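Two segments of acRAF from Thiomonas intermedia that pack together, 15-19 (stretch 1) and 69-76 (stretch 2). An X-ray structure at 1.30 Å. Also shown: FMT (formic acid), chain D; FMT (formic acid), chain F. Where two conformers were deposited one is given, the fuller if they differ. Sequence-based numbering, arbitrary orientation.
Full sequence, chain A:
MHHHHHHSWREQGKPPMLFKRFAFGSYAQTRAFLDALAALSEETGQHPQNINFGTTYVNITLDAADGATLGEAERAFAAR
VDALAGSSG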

# COMPACT_ATOMS: atom_id res chain seq x y z
N PRO A 15 -11.40 13.20 13.31
CA PRO A 15 -12.05 11.96 13.77
C PRO A 15 -10.83 11.04 14.00
O PRO A 15 -9.98 10.93 13.10
N PRO A 16 -10.62 10.55 15.24
CA PRO A 16 -9.39 9.81 15.54
C PRO A 16 -9.08 8.64 14.64
O PRO A 16 -9.97 7.93 14.19
N MET A 17 -7.79 8.45 14.37
CA MET A 17 -7.29 7.32 13.59
C MET A 17 -6.18 6.71 14.39
O MET A 17 -5.65 7.36 15.31
N LEU A 18 -5.85 5.45 14.08
CA LEU A 18 -4.66 4.82 14.65
C LEU A 18 -3.65 4.72 13.50
O LEU A 18 -4.01 4.28 12.40
N PHE A 19 -2.38 5.08 13.74
CA PHE A 19 -1.38 5.09 12.69
C PHE A 19 -0.17 4.30 13.19
O PHE A 19 0.28 4.51 14.33
N THR A 69 -16.39 5.12 18.69
CA THR A 69 -15.10 4.68 18.13
C THR A 69 -14.09 5.86 18.09
O THR A 69 -14.55 7.02 18.14
N LEU A 70 -12.75 5.62 18.15
CA LEU A 70 -12.02 4.34 18.13
C LEU A 70 -12.40 3.43 19.28
O LEU A 70 -12.53 3.89 20.42
N GLY A 71 -12.60 2.16 18.97
CA GLY A 71 -12.98 1.15 19.95
C GLY A 71 -12.06 -0.05 19.92
O GLY A 71 -11.03 -0.07 19.23
N GLU A 72 -12.48 -1.07 20.64
CA GLU A 72 -11.73 -2.30 20.78
C GLU A 72 -11.65 -3.14 19.54
O GLU A 72 -10.68 -3.88 19.40
N ALA A 73 -12.62 -3.02 18.60
CA ALA A 73 -12.53 -3.78 17.35
C ALA A 73 -11.33 -3.26 16.54
O ALA A 73 -10.57 -4.07 16.01
N GLU A 74 -11.12 -1.92 16.52
CA GLU A 74 -9.99 -1.30 15.80
C GLU A 74 -8.68 -1.62 16.50
O GLU A 74 -7.71 -1.99 15.85
N ARG A 75 -8.69 -1.58 17.85
CA ARG A 75 -7.47 -1.92 18.58
C ARG A 75 -7.13 -3.40 18.45
O ARG A 75 -5.95 -3.75 18.43
N ALA A 76 -8.15 -4.27 18.38
CA ALA A 76 -7.85 -5.71 18.22
C ALA A 76 -7.26 -5.98 16.84
O ALA A 76 -6.34 -6.80 16.70

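The contact between the two stretches is small and apolar, burying 272 Å² in total, and no hydrogen bond crosses it. Leu70 is its centre. Its CB points toward stretch 1, and chi1 m with chi2 t (-67°, 161°) carries CD1 into the gap beside Pro16 and Leu18. There Leu70 CD1 lies 3.7 Å from Pro16 CB and 3.8 Å from Leu18 CG. The same methyl, Leu70 CD1, also sits 3.8 Å from Met17 O. The peptide bond before Leu70 is cis.

Pro16 points toward stretch 2 with a C-gamma endo ring. Leu18 does so too, in the m, t rotamer (-71°, 172°). Met17, the first strand residue, sits between them in sequence, and its CB points away. Its side chain (m, t, m) takes no close part in the contact; this is one of two deposited conformers. Leu18 also reaches the helix: its CD1 is 4.3 Å from Glu74 O, and its CD2 is 4.0 Å from Arg75 NH1.

Arg75 starts sideways, but its extended m, t, t chain, with chi4 at -81°, brings the guanidinium nearer to stretch 1. Leu18 CD2 approaches that group obliquely. Arg75 NH1 gives a weak hydrogen bond to O2 of the chain F formic acid (3.4 Å), which lies at the guanidinium edge.

Glu74 has its CB toward stretch 1, yet its end leads away. With chi1 m and chi2 off-rotamer at 95°, the carboxylate turns back to the start of the helix. Glu74 OE1 accepts a weak hydrogen bond from Gly71 N (3.2 Å), while OE2 is bonded elsewhere in the structure. Gly71 is the N-cap residue. An ideal CB there would clash with the chain D formic acid, whose O2 accepts a hydrogen bond from Ala73 N (3.1 Å). Both formic acids probably come from the crystallisation liquor.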

# COMPACT_ATOMS: atom_id res chain seq x y z
CB PRO A 15 -12.92 11.51 12.59
CG PRO A 15 -12.73 12.55 11.51
CD PRO A 15 -11.48 13.31 11.83
CB PRO A 16 -9.58 9.35 16.99
CG PRO A 16 -11.04 9.45 17.24
CD PRO A 16 -11.47 10.64 16.44
CB MET A 17 -6.77 7.74 12.21
CG MET A 17 -7.86 8.23 11.27
SD MET A 17 -7.20 9.19 9.89
CE MET A 17 -6.81 10.75 10.73
CB LEU A 18 -4.91 3.42 15.17
CG LEU A 18 -5.75 3.35 16.44
CD1 LEU A 18 -6.11 1.92 16.75
CD2 LEU A 18 -5.03 4.05 17.63
CB PHE A 19 -0.96 6.55 12.36
CG PHE A 19 0.27 6.62 11.49
CD1 PHE A 19 0.17 6.49 10.11
CD2 PHE A 19 1.54 6.73 12.05
CE1 PHE A 19 1.31 6.39 9.33
CE2 PHE A 19 2.67 6.58 11.27
CZ PHE A 19 2.55 6.41 9.92
CB THR A 69 -15.32 3.92 16.81
OG1 THR A 69 -16.11 4.71 15.93
CG2 THR A 69 -15.98 2.56 17.03
CB LEU A 70 -10.49 4.58 18.15
CG LEU A 70 -9.86 5.25 16.94
CD1 LEU A 70 -8.50 5.82 17.30
CD2 LEU A 70 -9.77 4.28 15.76
CB GLU A 72 -12.19 -3.11 22.00
CG GLU A 72 -11.90 -2.42 23.33
CD GLU A 72 -10.43 -2.20 23.67
OE1 GLU A 72 -9.56 -2.81 23.01
OE2 GLU A 72 -10.15 -1.47 24.65
CB ALA A 73 -13.82 -3.65 16.53
CB GLU A 74 -10.16 0.21 15.68
CG GLU A 74 -11.38 0.61 14.87
CD GLU A 74 -12.63 0.89 15.69
OE1 GLU A 74 -12.98 0.08 16.58
OE2 GLU A 74 -13.24 1.95 15.45
CB ARG A 75 -7.58 -1.51 20.05
CG ARG A 75 -7.80 -0.02 20.23
CD ARG A 75 -7.71 0.40 21.69
NE ARG A 75 -8.02 1.83 21.82
CZ ARG A 75 -7.16 2.82 21.57
NH1 ARG A 75 -5.92 2.56 21.19
NH2 ARG A 75 -7.55 4.08 21.71
CB ALA A 76 -9.10 -6.55 18.44
C FMT D . -15.54 -0.84 18.38
O1 FMT D . -15.89 -0.98 17.21
O2 FMT D . -15.48 -1.98 19.16
C FMT F . -3.72 -1.16 19.95
O1 FMT F . -3.86 -2.40 20.03
O2 FMT F . -4.30 -0.43 20.96